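Local coordinates for putative epimerase (Burkholderia cenocepacia, PDB 4LW8), which is a putative NAD(P)-dependent epimerase of the epimerase/dehydratase family, probably acting on a nucleotide sugar in LPS O-antigen biosynthesis, at residues A[189-203]-A[308-320]. Sequence-based numbering, arbitrary orientation.
Sequences TGVGQSDAYLLPKLV and LDETLRWMVDAMR
Val191 lays its CG2 methyl on one face of the Trp314 indole, a CH-pi contact 3.5 Å from CG2 to the centroid of the five-membered ring and only 16° off the ring normal. Val191 CG2 sits between the indole and Ala318 CB, 3.6 Å from the latter, with Val191 CG1 also alongside Ala318 CB. The six-membered ring reaches back along the loop, so that its CZ3/CH2 end lies against Gly190 CA and the backbone N of Val191, Trp314 CZ3 coming to 3.4 Å from Gly190 CA.

Met315 enters between loop and helix 198-203. Its CG is anti to the carbonyl carbon, and after an extended second torsion the chain bends at chi3, 63°. Met315 SD thus passes Gly190 CA at 3.7 Å, while the CE methyl ends among Thr189 OG1, Pro200 CG and Val203 CG2.

Helix 198-203 contributes Val203 as a knob in the hole formed by Leu312, Met315, Val316 and Met319. The two methyls divide the work: Val203 CG1 lies 3.7 Å from the backbone N of Val316 and also touches Met319 CG, whereas CG2 faces Met315 CE and Leu312 CD2. Leu199 extends this apolar seam more loosely toward Leu308 and Leu312.

No hydrogen bond joins the two segments. Thr189 OG1 is bonded within its own loop to Gln193 OE1 (2.6 Å), from above the amide's carbonyl plane, while Thr311 OG1 bonds Asp226 OD2 of strand 221-226.

The axes of segments 198-203 and 308-320 approach to 10.1 Å and cross at -54°. The C-terminal helix 308-321 packs against the loop leaving strand 180-189 of the Rossmann-type sheet and against helix 198-207, with Phe224 of strand 221-226 touching Leu199 and Leu308, and helix 257-268 meeting Leu202 and Val316 through Leu264.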
loop_
_atom_site.group_PDB
_atom_site.type_symbol
_atom_site.label_atom_id
_atom_site.label_comp_id
_atom_site.label_asym_id
_atom_site.label_seq_id
_atom_site.Cartn_x
_atom_site.Cartn_y
_atom_site.Cartn_z
ATOM N N THR A 189 -18.559 16.222 -7.303
ATOM C CA THR A 189 -19.267 17.025 -6.332
ATOM C C THR A 189 -20.752 17.039 -6.662
ATOM O O THR A 189 -21.185 16.422 -7.637
ATOM C CB THR A 189 -18.713 18.467 -6.280
ATOM O OG1 THR A 189 -19.213 19.126 -5.112
ATOM C CG2 THR A 189 -19.127 19.263 -7.527
ATOM N N GLY A 190 -21.535 17.716 -5.831
ATOM C CA GLY A 190 -22.969 17.761 -6.037
ATOM C C GLY A 190 -23.653 18.140 -4.747
ATOM O O GLY A 190 -22.979 18.386 -3.743
ATOM N N VAL A 191 -24.982 18.185 -4.767
ATOM C CA VAL A 191 -25.754 18.573 -3.588
ATOM C C VAL A 191 -25.538 17.580 -2.446
ATOM O O VAL A 191 -25.708 16.371 -2.626
ATOM C CB VAL A 191 -27.265 18.677 -3.920
ATOM C CG1 VAL A 191 -28.117 18.819 -2.647
ATOM C CG2 VAL A 191 -27.513 19.837 -4.870
ATOM N N GLY A 192 -25.147 18.101 -1.280
ATOM C CA GLY A 192 -24.931 17.283 -0.099
ATOM C C GLY A 192 -23.468 17.070 0.294
ATOM O O GLY A 192 -23.181 16.578 1.384
ATOM N N GLN A 193 -22.533 17.403 -0.584
ATOM C CA GLN A 193 -21.112 17.270 -0.238
ATOM C C GLN A 193 -20.682 18.384 0.728
ATOM O O GLN A 193 -21.084 19.532 0.565
ATOM C CB GLN A 193 -20.252 17.294 -1.499
ATOM C CG GLN A 193 -18.775 17.028 -1.251
ATOM C CD GLN A 193 -18.001 16.923 -2.553
ATOM O OE1 GLN A 193 -17.851 17.905 -3.293
ATOM N NE2 GLN A 193 -17.517 15.726 -2.847
ATOM N N SER A 194 -19.862 18.065 1.730
ATOM C CA SER A 194 -19.505 19.074 2.739
ATOM C C SER A 194 -18.621 20.175 2.159
ATOM O O SER A 194 -17.941 19.969 1.146
ATOM C CB SER A 194 -18.797 18.436 3.927
ATOM O OG SER A 194 -17.442 18.173 3.625
ATOM N N ASP A 195 -18.626 21.344 2.802
ATOM C CA ASP A 195 -17.861 22.485 2.300
ATOM C C ASP A 195 -16.391 22.373 2.686
ATOM O O ASP A 195 -15.639 23.323 2.551
ATOM C CB ASP A 195 -18.449 23.829 2.770
ATOM C CG ASP A 195 -18.445 24.000 4.278
ATOM O OD1 ASP A 195 -18.185 23.018 5.011
ATOM O OD2 ASP A 195 -18.716 25.139 4.726
ATOM N N ALA A 196 -15.998 21.203 3.175
ATOM C CA ALA A 196 -14.589 20.868 3.329
ATOM C C ALA A 196 -13.961 20.715 1.954
ATOM O O ALA A 196 -12.750 20.854 1.793
ATOM C CB ALA A 196 -14.422 19.589 4.123
ATOM N N TYR A 197 -14.797 20.411 0.965
ATOM C CA TYR A 197 -14.343 20.313 -0.410
ATOM C C TYR A 197 -14.434 21.676 -1.103
ATOM O O TYR A 197 -15.240 22.533 -0.723
ATOM C CB TYR A 197 -15.154 19.257 -1.165
ATOM C CG TYR A 197 -14.883 17.834 -0.708
ATOM C CD1 TYR A 197 -15.544 17.299 0.396
ATOM C CD2 TYR A 197 -13.994 17.018 -1.395
ATOM C CE1 TYR A 197 -15.314 15.999 0.815
ATOM C CE2 TYR A 197 -13.760 15.708 -0.985
ATOM C CZ TYR A 197 -14.430 15.210 0.121
ATOM O OH TYR A 197 -14.213 13.921 0.537
ATOM N N LEU A 198 -13.603 21.869 -2.120
ATOM C CA LEU A 198 -13.447 23.177 -2.750
ATOM C C LEU A 198 -14.720 23.720 -3.436
ATOM O O LEU A 198 -15.161 24.832 -3.149
ATOM C CB LEU A 198 -12.305 23.119 -3.764
ATOM C CG LEU A 198 -11.993 24.473 -4.395
ATOM C CD1 LEU A 198 -11.674 25.478 -3.309
ATOM C CD2 LEU A 198 -10.837 24.346 -5.367
ATOM N N LEU A 199 -15.310 22.954 -4.341
ATOM C CA LEU A 199 -16.484 23.454 -5.068
ATOM C C LEU A 199 -17.685 23.756 -4.141
ATOM O O LEU A 199 -18.324 24.803 -4.297
ATOM C CB LEU A 199 -16.874 22.483 -6.200
ATOM C CG LEU A 199 -16.330 22.869 -7.596
ATOM C CD1 LEU A 199 -14.838 23.161 -7.572
ATOM C CD2 LEU A 199 -16.628 21.804 -8.646
ATOM N N PRO A 200 -17.994 22.865 -3.170
ATOM C CA PRO A 200 -19.041 23.263 -2.215
ATOM C C PRO A 200 -18.703 24.534 -1.417
ATOM O O PRO A 200 -19.604 25.312 -1.084
ATOM C CB PRO A 200 -19.151 22.043 -1.293
ATOM C CG PRO A 200 -18.790 20.884 -2.205
ATOM C CD PRO A 200 -17.671 21.426 -3.057
ATOM N N LYS A 201 -17.425 24.753 -1.136
ATOM C CA LYS A 201 -16.999 25.982 -0.462
ATOM C C LYS A 201 -17.319 27.203 -1.330
ATOM O O LYS A 201 -17.911 28.179 -0.855
ATOM C CB LYS A 201 -15.502 25.912 -0.144
ATOM C CG LYS A 201 -14.930 27.084 0.666
ATOM C CD LYS A 201 -13.390 27.079 0.605
ATOM C CE LYS A 201 -12.777 28.301 1.289
ATOM N NZ LYS A 201 -11.288 28.396 1.092
ATOM N N LEU A 202 -16.961 27.125 -2.612
ATOM C CA LEU A 202 -17.255 28.180 -3.581
ATOM C C LEU A 202 -18.760 28.402 -3.698
ATOM O O LEU A 202 -19.231 29.542 -3.654
ATOM C CB LEU A 202 -16.677 27.831 -4.953
ATOM C CG LEU A 202 -15.261 28.288 -5.313
ATOM C CD1 LEU A 202 -14.315 28.094 -4.157
ATOM C CD2 LEU A 202 -14.770 27.507 -6.518
ATOM N N VAL A 203 -19.512 27.315 -3.859
ATOM C CA VAL A 203 -20.972 27.407 -3.963
ATOM C C VAL A 203 -21.580 28.055 -2.711
ATOM O O VAL A 203 -22.435 28.936 -2.815
ATOM C CB VAL A 203 -21.607 26.014 -4.204
ATOM C CG1 VAL A 203 -23.123 26.037 -3.958
ATOM C CG2 VAL A 203 -21.295 25.537 -5.610
ATOM N N LEU A 308 -20.662 20.988 -16.124
ATOM C CA LEU A 308 -20.366 21.446 -14.774
ATOM C C LEU A 308 -21.226 22.656 -14.381
ATOM O O LEU A 308 -21.630 22.778 -13.226
ATOM C CB LEU A 308 -18.872 21.786 -14.627
ATOM C CG LEU A 308 -18.345 22.114 -13.217
ATOM C CD1 LEU A 308 -18.576 20.973 -12.246
ATOM C CD2 LEU A 308 -16.869 22.447 -13.260
ATOM N N ASP A 309 -21.530 23.540 -15.320
ATOM C CA ASP A 309 -22.309 24.724 -14.944
ATOM C C ASP A 309 -23.734 24.312 -14.513
ATOM O O ASP A 309 -24.341 24.955 -13.654
ATOM C CB ASP A 309 -22.340 25.758 -16.076
ATOM C CG ASP A 309 -23.277 25.374 -17.190
ATOM O OD1 ASP A 309 -24.415 25.894 -17.215
ATOM O OD2 ASP A 309 -22.873 24.561 -18.047
ATOM N N GLU A 310 -24.265 23.247 -15.109
ATOM C CA GLU A 310 -25.534 22.681 -14.641
ATOM C C GLU A 310 -25.378 22.120 -13.209
ATOM O O GLU A 310 -26.195 22.375 -12.331
ATOM C CB GLU A 310 -26.008 21.575 -15.579
ATOM C CG GLU A 310 -27.339 20.961 -15.186
ATOM C CD GLU A 310 -27.832 19.924 -16.190
ATOM O OE1 GLU A 310 -27.557 20.079 -17.403
ATOM O OE2 GLU A 310 -28.503 18.957 -15.760
ATOM N N THR A 311 -24.312 21.364 -12.983
ATOM C CA THR A 311 -23.997 20.856 -11.652
ATOM C C THR A 311 -23.925 21.987 -10.626
ATOM O O THR A 311 -24.492 21.895 -9.536
ATOM C CB THR A 311 -22.651 20.108 -11.644
ATOM O OG1 THR A 311 -22.680 19.043 -12.602
ATOM C CG2 THR A 311 -22.331 19.561 -10.242
ATOM N N LEU A 312 -23.223 23.057 -10.981
ATOM C CA LEU A 312 -23.027 24.161 -10.056
ATOM C C LEU A 312 -24.344 24.898 -9.792
ATOM O O LEU A 312 -24.599 25.324 -8.669
ATOM C CB LEU A 312 -21.961 25.122 -10.590
ATOM C CG LEU A 312 -20.516 24.599 -10.602
ATOM C CD1 LEU A 312 -19.598 25.509 -11.416
ATOM C CD2 LEU A 312 -19.993 24.447 -9.182
ATOM N N ARG A 313 -25.180 25.040 -10.815
ATOM C CA ARG A 313 -26.460 25.729 -10.643
ATOM C C ARG A 313 -27.355 24.902 -9.730
ATOM O O ARG A 313 -28.044 25.431 -8.858
ATOM C CB ARG A 313 -27.153 25.970 -11.987
ATOM C CG ARG A 313 -28.375 26.881 -11.870
ATOM C CD ARG A 313 -29.025 27.171 -13.214
ATOM N NE ARG A 313 -28.200 28.022 -14.074
ATOM C CZ ARG A 313 -28.140 29.351 -13.990
ATOM N NH1 ARG A 313 -28.847 29.995 -13.069
ATOM N NH2 ARG A 313 -27.369 30.036 -14.825
ATOM N N TRP A 314 -27.324 23.594 -9.953
ATOM C CA TRP A 314 -28.023 22.626 -9.128
ATOM C C TRP A 314 -27.669 22.832 -7.655
ATOM O O TRP A 314 -28.554 22.925 -6.803
ATOM C CB TRP A 314 -27.658 21.220 -9.598
ATOM C CG TRP A 314 -28.170 20.073 -8.776
ATOM C CD1 TRP A 314 -29.449 19.878 -8.329
ATOM C CD2 TRP A 314 -27.427 18.918 -8.374
ATOM N NE1 TRP A 314 -29.534 18.687 -7.645
ATOM C CE2 TRP A 314 -28.311 18.076 -7.664
ATOM C CE3 TRP A 314 -26.096 18.518 -8.537
ATOM C CZ2 TRP A 314 -27.902 16.862 -7.110
ATOM C CZ3 TRP A 314 -25.694 17.304 -7.993
ATOM C CH2 TRP A 314 -26.589 16.496 -7.286
ATOM N N MET A 315 -26.371 22.949 -7.372
ATOM C CA MET A 315 -25.876 23.128 -6.001
ATOM C C MET A 315 -26.238 24.508 -5.417
ATOM O O MET A 315 -26.628 24.612 -4.250
ATOM C CB MET A 315 -24.353 22.910 -5.964
ATOM C CG MET A 315 -23.934 21.473 -6.349
ATOM S SD MET A 315 -22.167 21.279 -6.689
ATOM C CE MET A 315 -21.439 21.672 -5.100
ATOM N N VAL A 316 -26.080 25.565 -6.211
ATOM C CA VAL A 316 -26.435 26.907 -5.754
ATOM C C VAL A 316 -27.924 26.965 -5.410
ATOM O O VAL A 316 -28.303 27.449 -4.347
ATOM C CB VAL A 316 -26.111 27.993 -6.802
ATOM C CG1 VAL A 316 -26.783 29.321 -6.418
ATOM C CG2 VAL A 316 -24.595 28.184 -6.931
ATOM N N ASP A 317 -28.756 26.449 -6.307
ATOM C CA ASP A 317 -30.201 26.445 -6.098
ATOM C C ASP A 317 -30.573 25.689 -4.824
ATOM O O ASP A 317 -31.431 26.125 -4.068
ATOM C CB ASP A 317 -30.928 25.830 -7.298
ATOM C CG ASP A 317 -30.874 26.714 -8.533
ATOM O OD1 ASP A 317 -30.576 27.921 -8.399
ATOM O OD2 ASP A 317 -31.161 26.204 -9.636
ATOM N N ALA A 318 -29.932 24.551 -4.592
ATOM C CA ALA A 318 -30.223 23.767 -3.399
ATOM C C ALA A 318 -29.828 24.538 -2.147
ATOM O O ALA A 318 -30.534 24.499 -1.148
ATOM C CB ALA A 318 -29.516 22.418 -3.445
ATOM N N MET A 319 -28.709 25.253 -2.207
ATOM C CA MET A 319 -28.252 26.031 -1.055
ATOM C C MET A 319 -29.222 27.160 -0.709
ATOM O O MET A 319 -29.484 27.420 0.463
ATOM C CB MET A 319 -26.859 26.602 -1.300
ATOM C CG MET A 319 -25.731 25.586 -1.165
ATOM S SD MET A 319 -25.501 24.967 0.515
ATOM C CE MET A 319 -24.562 26.313 1.232
ATOM N N ARG A 320 -29.751 27.825 -1.732
ATOM C CA ARG A 320 -30.645 28.961 -1.531
ATOM C C ARG A 320 -32.036 28.510 -1.100
ATOM O O ARG A 320 -32.710 29.204 -0.342
ATOM C CB ARG A 320 -30.736 29.798 -2.810
ATOM C CG ARG A 320 -29.435 30.521 -3.156
ATOM C CD ARG A 320 -29.558 31.363 -4.418
ATOM N NE ARG A 320 -28.456 32.316 -4.511
ATOM C CZ ARG A 320 -28.202 33.082 -5.569
ATOM N NH1 ARG A 320 -28.976 33.018 -6.645
ATOM N NH2 ARG A 320 -27.165 33.914 -5.548
#